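Quinone oxidoreductase 1 (Escherichia coli, PDB 1QOR) catalyses the NADPH-dependent reduction of quinones to semiquinones, working as a homodimer of the zinc-containing alcohol dehydrogenase family. Local coordinates at residues 2-10 against 92-100; 34-42 against 115-124. One frame throughout, in Å; residues are numbered along the deposited sequence.

Interaction 1: 2-10 against 92-100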
loop_
_atom_site.group_PDB
_atom_site.type_symbol
_atom_site.label_atom_id
_atom_site.label_comp_id
_atom_site.label_asym_id
_atom_site.label_seq_id
_atom_site.Cartn_x
_atom_site.Cartn_y
_atom_site.Cartn_z
ATOM N N ALA A 2 -38.139 -0.407 -25.163
ATOM C CA ALA A 2 -37.231 -1.189 -24.285
ATOM C C ALA A 2 -37.557 -0.791 -22.861
ATOM O O ALA A 2 -38.267 0.183 -22.656
ATOM C CB ALA A 2 -35.792 -0.849 -24.633
ATOM N N THR A 3 -37.098 -1.565 -21.891
ATOM C CA THR A 3 -37.313 -1.258 -20.484
ATOM C C THR A 3 -35.948 -1.101 -19.833
ATOM O O THR A 3 -35.027 -1.833 -20.163
ATOM C CB THR A 3 -38.002 -2.394 -19.775
ATOM O OG1 THR A 3 -39.214 -2.714 -20.466
ATOM C CG2 THR A 3 -38.312 -2.028 -18.326
ATOM N N ARG A 4 -35.807 -0.128 -18.945
ATOM C CA ARG A 4 -34.559 0.096 -18.235
ATOM C C ARG A 4 -34.966 0.408 -16.807
ATOM O O ARG A 4 -36.133 0.730 -16.530
ATOM C CB ARG A 4 -33.768 1.279 -18.826
ATOM C CG ARG A 4 -34.244 2.673 -18.348
ATOM C CD ARG A 4 -33.728 3.850 -19.189
ATOM N NE ARG A 4 -32.264 3.979 -19.203
ATOM C CZ ARG A 4 -31.543 4.773 -18.394
ATOM N NH1 ARG A 4 -32.135 5.539 -17.471
ATOM N NH2 ARG A 4 -30.213 4.816 -18.523
ATOM N N ILE A 5 -34.030 0.232 -15.884
ATOM C CA ILE A 5 -34.283 0.550 -14.492
ATOM C C ILE A 5 -33.581 1.871 -14.264
ATOM O O ILE A 5 -32.507 2.124 -14.832
ATOM C CB ILE A 5 -33.663 -0.495 -13.525
ATOM C CG1 ILE A 5 -34.377 -1.841 -13.652
ATOM C CG2 ILE A 5 -33.725 0.000 -12.098
ATOM C CD1 ILE A 5 -35.855 -1.800 -13.302
ATOM N N GLU A 6 -34.194 2.739 -13.477
ATOM C CA GLU A 6 -33.540 3.993 -13.168
ATOM C C GLU A 6 -33.940 4.507 -11.817
ATOM O O GLU A 6 -34.869 3.986 -11.200
ATOM C CB GLU A 6 -33.746 5.027 -14.269
ATOM C CG GLU A 6 -35.138 5.518 -14.430
ATOM C CD GLU A 6 -35.202 6.650 -15.443
ATOM O OE1 GLU A 6 -34.697 6.449 -16.588
ATOM O OE2 GLU A 6 -35.751 7.721 -15.079
ATOM N N PHE A 7 -33.111 5.389 -11.279
ATOM C CA PHE A 7 -33.388 5.981 -9.978
ATOM C C PHE A 7 -33.160 7.502 -10.106
ATOM O O PHE A 7 -32.319 7.956 -10.878
ATOM C CB PHE A 7 -32.578 5.297 -8.834
ATOM C CG PHE A 7 -31.086 5.476 -8.927
ATOM C CD1 PHE A 7 -30.320 4.692 -9.798
ATOM C CD2 PHE A 7 -30.437 6.433 -8.139
ATOM C CE1 PHE A 7 -28.915 4.864 -9.880
ATOM C CE2 PHE A 7 -29.050 6.619 -8.207
ATOM C CZ PHE A 7 -28.288 5.828 -9.086
ATOM N N HIS A 8 -34.028 8.259 -9.445
ATOM C CA HIS A 8 -34.046 9.721 -9.467
ATOM C C HIS A 8 -33.476 10.319 -8.181
ATOM O O HIS A 8 -33.298 11.542 -8.092
ATOM C CB HIS A 8 -35.504 10.217 -9.655
ATOM C CG HIS A 8 -36.096 9.892 -11.000
ATOM N ND1 HIS A 8 -36.867 10.789 -11.713
ATOM C CD2 HIS A 8 -36.028 8.771 -11.763
ATOM C CE1 HIS A 8 -37.250 10.235 -12.854
ATOM N NE2 HIS A 8 -36.754 9.011 -12.909
ATOM N N LYS A 9 -33.200 9.468 -7.195
ATOM C CA LYS A 9 -32.669 9.921 -5.916
ATOM C C LYS A 9 -31.948 8.763 -5.260
ATOM O O LYS A 9 -32.269 7.604 -5.543
ATOM C CB LYS A 9 -33.810 10.353 -4.984
ATOM C CG LYS A 9 -34.876 9.275 -4.809
ATOM C CD LYS A 9 -35.955 9.652 -3.826
ATOM C CE LYS A 9 -35.330 9.969 -2.481
ATOM N NZ LYS A 9 -36.322 9.891 -1.330
ATOM N N HIS A 10 -31.004 9.061 -4.377
ATOM C CA HIS A 10 -30.304 8.014 -3.671
ATOM C C HIS A 10 -31.097 7.429 -2.523
ATOM O O HIS A 10 -31.892 8.117 -1.888
ATOM C CB HIS A 10 -28.962 8.503 -3.193
ATOM C CG HIS A 10 -27.972 8.590 -4.296
ATOM N ND1 HIS A 10 -27.287 9.744 -4.595
ATOM C CD2 HIS A 10 -27.644 7.697 -5.257
ATOM C CE1 HIS A 10 -26.586 9.566 -5.702
ATOM N NE2 HIS A 10 -26.785 8.330 -6.123
ATOM N N LEU A 92 -23.049 3.443 -17.286
ATOM C CA LEU A 92 -24.148 2.999 -16.434
ATOM C C LEU A 92 -25.448 2.748 -17.260
ATOM O O LEU A 92 -25.746 3.491 -18.202
ATOM C CB LEU A 92 -24.386 4.082 -15.382
ATOM C CG LEU A 92 -24.212 3.896 -13.866
ATOM C CD1 LEU A 92 -23.185 2.825 -13.486
ATOM C CD2 LEU A 92 -23.838 5.262 -13.278
ATOM N N GLY A 93 -26.221 1.718 -16.936
ATOM C CA GLY A 93 -27.431 1.458 -17.683
ATOM C C GLY A 93 -27.612 0.024 -18.177
ATOM O O GLY A 93 -28.615 -0.274 -18.850
ATOM N N ALA A 94 -26.677 -0.881 -17.861
ATOM C CA ALA A 94 -26.786 -2.290 -18.287
ATOM C C ALA A 94 -28.070 -2.955 -17.770
ATOM O O ALA A 94 -28.477 -3.993 -18.321
ATOM C CB ALA A 94 -25.567 -3.085 -17.897
ATOM N N TYR A 95 -28.687 -2.391 -16.718
ATOM C CA TYR A 95 -29.967 -2.910 -16.203
ATOM C C TYR A 95 -31.025 -2.423 -17.219
ATOM O O TYR A 95 -31.802 -1.473 -16.938
ATOM C CB TYR A 95 -30.333 -2.311 -14.839
ATOM C CG TYR A 95 -29.719 -2.930 -13.599
ATOM C CD1 TYR A 95 -28.479 -3.583 -13.635
ATOM C CD2 TYR A 95 -30.348 -2.793 -12.369
ATOM C CE1 TYR A 95 -27.892 -4.072 -12.467
ATOM C CE2 TYR A 95 -29.765 -3.263 -11.197
ATOM C CZ TYR A 95 -28.544 -3.895 -11.263
ATOM O OH TYR A 95 -27.943 -4.302 -10.104
ATOM N N SER A 96 -31.030 -3.033 -18.403
ATOM C CA SER A 96 -31.933 -2.637 -19.464
ATOM C C SER A 96 -31.999 -3.738 -20.494
ATOM O O SER A 96 -31.070 -4.562 -20.619
ATOM C CB SER A 96 -31.399 -1.385 -20.138
ATOM O OG SER A 96 -30.132 -1.646 -20.716
ATOM N N SER A 97 -33.049 -3.704 -21.305
ATOM C CA SER A 97 -33.214 -4.705 -22.340
ATOM C C SER A 97 -32.374 -4.395 -23.576
ATOM O O SER A 97 -32.029 -5.296 -24.318
ATOM C CB SER A 97 -34.705 -4.904 -22.657
ATOM O OG SER A 97 -35.323 -3.710 -23.101
ATOM N N VAL A 98 -31.961 -3.145 -23.746
ATOM C CA VAL A 98 -31.134 -2.733 -24.893
ATOM C C VAL A 98 -30.185 -1.667 -24.351
ATOM O O VAL A 98 -30.631 -0.706 -23.694
ATOM C CB VAL A 98 -31.981 -2.028 -26.018
ATOM C CG1 VAL A 98 -31.146 -1.789 -27.276
ATOM C CG2 VAL A 98 -33.246 -2.834 -26.327
ATOM N N HIS A 99 -28.896 -1.786 -24.652
ATOM C CA HIS A 99 -27.935 -0.821 -24.147
ATOM C C HIS A 99 -26.873 -0.547 -25.207
ATOM O O HIS A 99 -26.567 -1.415 -26.025
ATOM C CB HIS A 99 -27.311 -1.365 -22.834
ATOM C CG HIS A 99 -26.525 -0.343 -22.046
ATOM N ND1 HIS A 99 -26.946 0.961 -21.870
ATOM C CD2 HIS A 99 -25.355 -0.450 -21.366
ATOM C CE1 HIS A 99 -26.073 1.608 -21.116
ATOM N NE2 HIS A 99 -25.098 0.774 -20.796
ATOM N N ASN A 100 -26.381 0.681 -25.284
ATOM C CA ASN A 100 -25.322 0.957 -26.260
ATOM C C ASN A 100 -24.006 0.918 -25.479
ATOM O O ASN A 100 -23.953 1.385 -24.348
ATOM C CB ASN A 100 -25.526 2.306 -26.984
ATOM C CG ASN A 100 -26.785 2.330 -27.825
ATOM O OD1 ASN A 100 -27.075 1.398 -28.560
ATOM N ND2 ASN A 100 -27.546 3.393 -27.707
HETATM O O HOH W 1 -30.111 2.169 -19.536
HETATM O O HOH W 2 -27.742 5.890 -17.296
HETATM O O HOH W 3 -30.490 1.181 -16.277
#
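T3 and I5, on the first strand of the chain, are hydrogen-bonded to S97 and Y95 on either side of a single beta bridge between R4 and S96. The bridge lies in the catalytic, GroES-like part of the medium-chain dehydrogenase fold, where strand 3-6 also pairs with strand 17-20. Two backbone hydrogen bonds hold it. S97 N gives to T3 O at 3.0 Å, and I5 N gives to Y95 O at 3.0 Å. Y95 is the centre of an inverse gamma turn, and its carbonyl oxygen is the acceptor for I5 N. A side chain adds a third bond: T3 N donates to S97 OG, nearly straight at 162°. The hydroxyl of S97 sits between its own N and carbonyl carbon (chi1 60°), which places it beside the T3 amide.

Apolar contacts flank the bridge. A2 CB touches V98 CG2 at 3.6 Å. I5 CB meets the Y95 ring at its edge, near the ring plane, while the phenol OH bonds to D44 of the NADP(+) site. R4 CB rests on S96 CB.

The charged end of R4 is held by E6 and by water. R4 NH1 forms a salt bridge with E6 OE1, which lies in the guanidinium plane. H8 NE2 binds the other oxygen, E6 OE2, on its anti lone pair. One water joins R4 NH2 to L92 O, and another, weakly held by R4 NE, reaches G93 O. A third water gives to both I5 O, at 2.7 Å, and Y95 O, at 3.0 Å.

Interaction 2: 34-42 against 115-124. With NDP (NADPH dihydro-nicotinamide-adenine-dinucleotide phosphate), chain D.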
loop_
_atom_site.group_PDB
_atom_site.type_symbol
_atom_site.label_atom_id
_atom_site.label_comp_id
_atom_site.label_asym_id
_atom_site.label_seq_id
_atom_site.Cartn_x
_atom_site.Cartn_y
_atom_site.Cartn_z
ATOM N N GLU A 34 -28.974 -6.249 -27.475
ATOM C CA GLU A 34 -30.248 -6.615 -26.889
ATOM C C GLU A 34 -29.795 -7.561 -25.775
ATOM O O GLU A 34 -29.256 -8.658 -26.064
ATOM C CB GLU A 34 -31.099 -7.402 -27.866
ATOM C CG GLU A 34 -31.648 -6.658 -29.056
ATOM C CD GLU A 34 -32.323 -7.643 -30.009
ATOM O OE1 GLU A 34 -33.328 -8.299 -29.600
ATOM O OE2 GLU A 34 -31.792 -7.824 -31.136
ATOM N N ASN A 35 -29.988 -7.146 -24.523
ATOM C CA ASN A 35 -29.544 -7.923 -23.379
ATOM C C ASN A 35 -30.402 -9.153 -23.126
ATOM O O ASN A 35 -31.617 -9.073 -23.177
ATOM C CB ASN A 35 -29.452 -7.028 -22.140
ATOM C CG ASN A 35 -28.304 -5.984 -22.232
ATOM O OD1 ASN A 35 -28.368 -4.939 -21.586
ATOM N ND2 ASN A 35 -27.273 -6.268 -23.013
ATOM N N LYS A 36 -29.742 -10.290 -22.895
ATOM C CA LYS A 36 -30.396 -11.597 -22.628
ATOM C C LYS A 36 -30.249 -11.961 -21.163
ATOM O O LYS A 36 -31.114 -12.626 -20.585
ATOM C CB LYS A 36 -29.731 -12.698 -23.448
ATOM C CG LYS A 36 -29.745 -12.444 -24.948
ATOM C CD LYS A 36 -31.172 -12.439 -25.371
ATOM C CE LYS A 36 -31.328 -12.124 -26.814
ATOM N NZ LYS A 36 -32.807 -12.084 -27.082
ATOM N N ALA A 37 -29.116 -11.563 -20.585
ATOM C CA ALA A 37 -28.836 -11.804 -19.170
ATOM C C ALA A 37 -28.045 -10.586 -18.650
ATOM O O ALA A 37 -27.156 -10.088 -19.338
ATOM C CB ALA A 37 -28.053 -13.117 -18.984
ATOM N N ILE A 38 -28.381 -10.125 -17.448
ATOM C CA ILE A 38 -27.762 -8.943 -16.831
ATOM C C ILE A 38 -27.122 -9.301 -15.476
ATOM O O ILE A 38 -27.794 -9.847 -14.595
ATOM C CB ILE A 38 -28.876 -7.845 -16.571
ATOM C CG1 ILE A 38 -29.600 -7.505 -17.889
ATOM C CG2 ILE A 38 -28.286 -6.566 -15.888
ATOM C CD1 ILE A 38 -30.870 -6.681 -17.698
ATOM N N GLY A 39 -25.855 -8.950 -15.294
ATOM C CA GLY A 39 -25.208 -9.261 -14.041
ATOM C C GLY A 39 -25.573 -8.280 -12.946
ATOM O O GLY A 39 -25.929 -7.123 -13.222
ATOM N N ILE A 40 -25.583 -8.765 -11.709
ATOM C CA ILE A 40 -25.836 -7.935 -10.541
ATOM C C ILE A 40 -24.472 -7.873 -9.830
ATOM O O ILE A 40 -23.750 -8.887 -9.720
ATOM C CB ILE A 40 -26.899 -8.556 -9.615
ATOM C CG1 ILE A 40 -28.250 -8.588 -10.363
ATOM C CG2 ILE A 40 -26.971 -7.784 -8.252
ATOM C CD1 ILE A 40 -29.341 -9.319 -9.653
ATOM N N ASN A 41 -24.100 -6.695 -9.365
ATOM C CA ASN A 41 -22.795 -6.544 -8.730
ATOM C C ASN A 41 -22.949 -5.679 -7.506
ATOM O O ASN A 41 -23.794 -4.749 -7.485
ATOM C CB ASN A 41 -21.790 -5.961 -9.722
ATOM C CG ASN A 41 -21.370 -6.971 -10.769
ATOM O OD1 ASN A 41 -20.596 -7.881 -10.491
ATOM N ND2 ASN A 41 -21.863 -6.813 -11.989
ATOM N N PHE A 42 -22.134 -5.948 -6.489
ATOM C CA PHE A 42 -22.279 -5.175 -5.270
ATOM C C PHE A 42 -22.064 -3.671 -5.515
ATOM O O PHE A 42 -22.729 -2.856 -4.891
ATOM C CB PHE A 42 -21.400 -5.719 -4.135
ATOM C CG PHE A 42 -22.035 -5.578 -2.778
ATOM C CD1 PHE A 42 -21.988 -4.360 -2.088
ATOM C CD2 PHE A 42 -22.729 -6.638 -2.220
ATOM C CE1 PHE A 42 -22.626 -4.211 -0.877
ATOM C CE2 PHE A 42 -23.379 -6.516 -0.998
ATOM C CZ PHE A 42 -23.340 -5.315 -0.320
ATOM N N PHE A 115 -25.339 -17.067 -22.253
ATOM C CA PHE A 115 -25.505 -15.675 -21.835
ATOM C C PHE A 115 -25.612 -15.584 -20.342
ATOM O O PHE A 115 -25.057 -14.656 -19.764
ATOM C CB PHE A 115 -26.723 -15.002 -22.495
ATOM C CG PHE A 115 -26.543 -14.757 -23.956
ATOM C CD1 PHE A 115 -25.411 -14.139 -24.423
ATOM C CD2 PHE A 115 -27.519 -15.134 -24.860
ATOM C CE1 PHE A 115 -25.244 -13.892 -25.795
ATOM C CE2 PHE A 115 -27.367 -14.894 -26.217
ATOM C CZ PHE A 115 -26.229 -14.276 -26.686
ATOM N N GLU A 116 -26.294 -16.551 -19.720
ATOM C CA GLU A 116 -26.456 -16.567 -18.268
ATOM C C GLU A 116 -25.128 -16.858 -17.561
ATOM O O GLU A 116 -24.899 -16.370 -16.446
ATOM C CB GLU A 116 -27.474 -17.616 -17.858
ATOM C CG GLU A 116 -28.872 -17.381 -18.405
ATOM C CD GLU A 116 -29.960 -18.095 -17.594
ATOM O OE1 GLU A 116 -29.634 -19.015 -16.804
ATOM O OE2 GLU A 116 -31.151 -17.718 -17.736
ATOM N N GLN A 117 -24.262 -17.657 -18.198
ATOM C CA GLN A 117 -22.964 -17.989 -17.610
ATOM C C GLN A 117 -22.050 -16.800 -17.703
ATOM O O GLN A 117 -21.250 -16.548 -16.799
ATOM C CB GLN A 117 -22.272 -19.135 -18.340
ATOM C CG GLN A 117 -22.843 -20.489 -18.066
ATOM C CD GLN A 117 -22.172 -21.547 -18.926
ATOM O OE1 GLN A 117 -22.060 -21.402 -20.156
ATOM N NE2 GLN A 117 -21.670 -22.594 -18.281
ATOM N N ALA A 118 -22.149 -16.106 -18.829
ATOM C CA ALA A 118 -21.333 -14.940 -19.103
ATOM C C ALA A 118 -21.661 -13.781 -18.149
ATOM O O ALA A 118 -20.757 -13.224 -17.519
ATOM C CB ALA A 118 -21.501 -14.531 -20.552
ATOM N N ALA A 119 -22.943 -13.476 -17.977
ATOM C CA ALA A 119 -23.363 -12.393 -17.090
ATOM C C ALA A 119 -23.191 -12.758 -15.603
ATOM O O ALA A 119 -23.327 -11.891 -14.708
ATOM C CB ALA A 119 -24.829 -12.010 -17.372
ATOM N N ALA A 120 -22.978 -14.042 -15.312
ATOM C CA ALA A 120 -22.799 -14.448 -13.928
ATOM C C ALA A 120 -21.303 -14.319 -13.530
ATOM O O ALA A 120 -20.941 -14.246 -12.335
ATOM C CB ALA A 120 -23.249 -15.930 -13.757
ATOM N N SER A 121 -20.435 -14.202 -14.524
ATOM C CA SER A 121 -19.032 -14.276 -14.213
ATOM C C SER A 121 -18.066 -13.368 -14.913
ATOM O O SER A 121 -16.863 -13.459 -14.631
ATOM C CB SER A 121 -18.605 -15.697 -14.579
ATOM O OG SER A 121 -18.759 -15.855 -15.996
ATOM N N PHE A 122 -18.525 -12.547 -15.849
ATOM C CA PHE A 122 -17.569 -11.699 -16.574
ATOM C C PHE A 122 -16.861 -10.609 -15.715
ATOM O O PHE A 122 -15.637 -10.596 -15.600
ATOM C CB PHE A 122 -18.204 -11.118 -17.850
ATOM C CG PHE A 122 -17.186 -10.643 -18.867
ATOM C CD1 PHE A 122 -16.232 -11.524 -19.384
ATOM C CD2 PHE A 122 -17.162 -9.309 -19.280
ATOM C CE1 PHE A 122 -15.266 -11.081 -20.299
ATOM C CE2 PHE A 122 -16.201 -8.859 -20.194
ATOM C CZ PHE A 122 -15.257 -9.744 -20.702
ATOM N N LEU A 123 -17.627 -9.717 -15.097
ATOM C CA LEU A 123 -17.042 -8.680 -14.248
ATOM C C LEU A 123 -16.306 -9.326 -13.061
ATOM O O LEU A 123 -15.171 -9.002 -12.781
ATOM C CB LEU A 123 -18.139 -7.731 -13.718
ATOM C CG LEU A 123 -17.656 -6.412 -13.083
ATOM C CD1 LEU A 123 -18.718 -5.289 -13.219
ATOM C CD2 LEU A 123 -17.334 -6.649 -11.626
ATOM N N LYS A 124 -16.964 -10.253 -12.367
ATOM C CA LYS A 124 -16.353 -10.903 -11.221
ATOM C C LYS A 124 -15.120 -11.771 -11.602
ATOM O O LYS A 124 -14.116 -11.809 -10.855
ATOM C CB LYS A 124 -17.411 -11.732 -10.503
ATOM C CG LYS A 124 -18.561 -10.924 -9.902
ATOM C CD LYS A 124 -19.761 -11.856 -9.565
ATOM C CE LYS A 124 -21.107 -11.104 -9.407
ATOM N NZ LYS A 124 -21.690 -10.460 -10.678
HETATM P PA NDP D . -21.135 -10.865 -2.921
HETATM O O1A NDP D . -22.021 -11.742 -3.728
HETATM O O2A NDP D . -19.813 -11.393 -2.493
HETATM O O5B NDP D . -21.902 -10.266 -1.714
HETATM C C5B NDP D . -21.269 -9.597 -0.655
HETATM C C4B NDP D . -20.989 -10.583 0.438
HETATM O O4B NDP D . -20.125 -9.841 1.289
HETATM C C3B NDP D . -22.166 -11.006 1.327
HETATM O O3B NDP D . -22.872 -12.113 0.707
HETATM C C2B NDP D . -21.500 -11.214 2.679
HETATM O O2B NDP D . -21.133 -12.584 2.785
HETATM C C1B NDP D . -20.236 -10.247 2.645
HETATM N N9A NDP D . -20.521 -9.230 3.669
HETATM C C8A NDP D . -19.872 -9.022 4.815
HETATM N N7A NDP D . -20.463 -8.034 5.499
HETATM C C5A NDP D . -21.471 -7.662 4.742
HETATM C C6A NDP D . -22.393 -6.675 5.067
HETATM N N6A NDP D . -22.344 -5.982 6.198
HETATM N N1A NDP D . -23.354 -6.465 4.166
HETATM C C2A NDP D . -23.443 -7.162 2.999
HETATM N N3A NDP D . -22.553 -8.112 2.701
HETATM C C4A NDP D . -21.550 -8.382 3.586
HETATM O O3 NDP D . -20.850 -9.656 -3.914
HETATM P PN NDP D . -20.029 -9.456 -5.249
HETATM O O1N NDP D . -19.387 -10.736 -5.721
HETATM O O2N NDP D . -20.877 -8.660 -6.216
HETATM O O5D NDP D . -18.863 -8.448 -4.669
HETATM C C5D NDP D . -17.989 -8.751 -3.591
HETATM C C4D NDP D . -17.202 -7.550 -3.183
HETATM O O4D NDP D . -16.217 -7.228 -4.192
HETATM C C3D NDP D . -18.051 -6.299 -2.991
HETATM O O3D NDP D . -17.604 -5.576 -1.840
HETATM C C2D NDP D . -17.765 -5.527 -4.298
HETATM O O2D NDP D . -18.009 -4.150 -4.154
HETATM C C1D NDP D . -16.307 -5.789 -4.541
HETATM N N1N NDP D . -15.749 -5.809 -5.920
HETATM C C2N NDP D . -14.598 -5.112 -6.193
HETATM C C3N NDP D . -14.092 -5.155 -7.480
HETATM C C7N NDP D . -12.798 -4.431 -7.828
HETATM O O7N NDP D . -12.316 -4.498 -8.953
HETATM N N7N NDP D . -12.261 -3.754 -6.834
HETATM C C4N NDP D . -14.709 -5.883 -8.483
HETATM C C5N NDP D . -15.881 -6.591 -8.186
HETATM C C6N NDP D . -16.393 -6.537 -6.901
HETATM P P2B NDP D . -21.032 -13.332 4.268
HETATM O O1X NDP D . -20.378 -14.627 3.981
HETATM O O2X NDP D . -20.212 -12.446 5.104
HETATM O O3X NDP D . -22.439 -13.415 4.705
HETATM O O HOH W 4 -23.914 -11.535 -11.996
#
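K124 and N41 approach from opposite directions and meet through the lysine ammonium. K124 NZ donates to N41 OD1 at 2.8 Å, from well above the amide plane, 55° out of it. The same nitrogen donates to I40 O, also at 2.8 Å, and to a water. That water also accepts from I40 N and can donate to A119 O, within bonding distance. The lysine chain is extended until its last torsion (chi4 67°), where it bends and brings NZ in toward the I40 carbonyl. E64 binds N41 ND2 and lies near the ammonium as a weak, long ion pair, so the buried charge probably has some compensation.

L123 comes in obliquely to N41. Its CD1 lies 3.7 Å from N41 ND2. Its CD2 touches N41 OD1 and also C5N of the NADPH nicotinamide ring, 3.7 Å away.

Further back the contact is mostly apolar. The axes of strand 37-39 and of helix segment 115-124 run nearly parallel, 19° apart, and approach to 6.7 Å. A37 CB points at the helix and packs on A119 CB at 3.8 Å. G39 CA lies 3.3 Å from A119 O, so strand and helix backbones come close here. The aliphatic part of K36 runs alongside the F115 ring, with K36 CG 3.5 Å from F115 CD2.

F42 N donates to the NADPH phosphate oxygen O2N. The arrangement is that of the NADPH cleft of a medium-chain dehydrogenase, where the chain just after strand 37-39 and helix 115-135 reach the cofactor, through N41, F42 and L123.

In the fold
From the N terminus, strand 3-6 comes first and strand 37-39 follows. Interaction 1 closes a loop of 81 residues when 92-100 returns to strand 3-6. Interaction 2 closes one of 72 residues when helix 115-135 packs on 34-42. The segments alternate along the chain, so the two loops cross rather than nest. Strands 98-102 and 30-35 are neighbours in one sheet, and the contacts touch there: S97 O and N35 N are 2.8 Å apart, a probable hydrogen bond. Interaction 1 ties the N-terminal strand to the turn that leads into strand 98-102, its centre about 19 Å from the chain's centre. Interaction 2 ties the sheet to the helix beside NADPH, closer to the chain's centre.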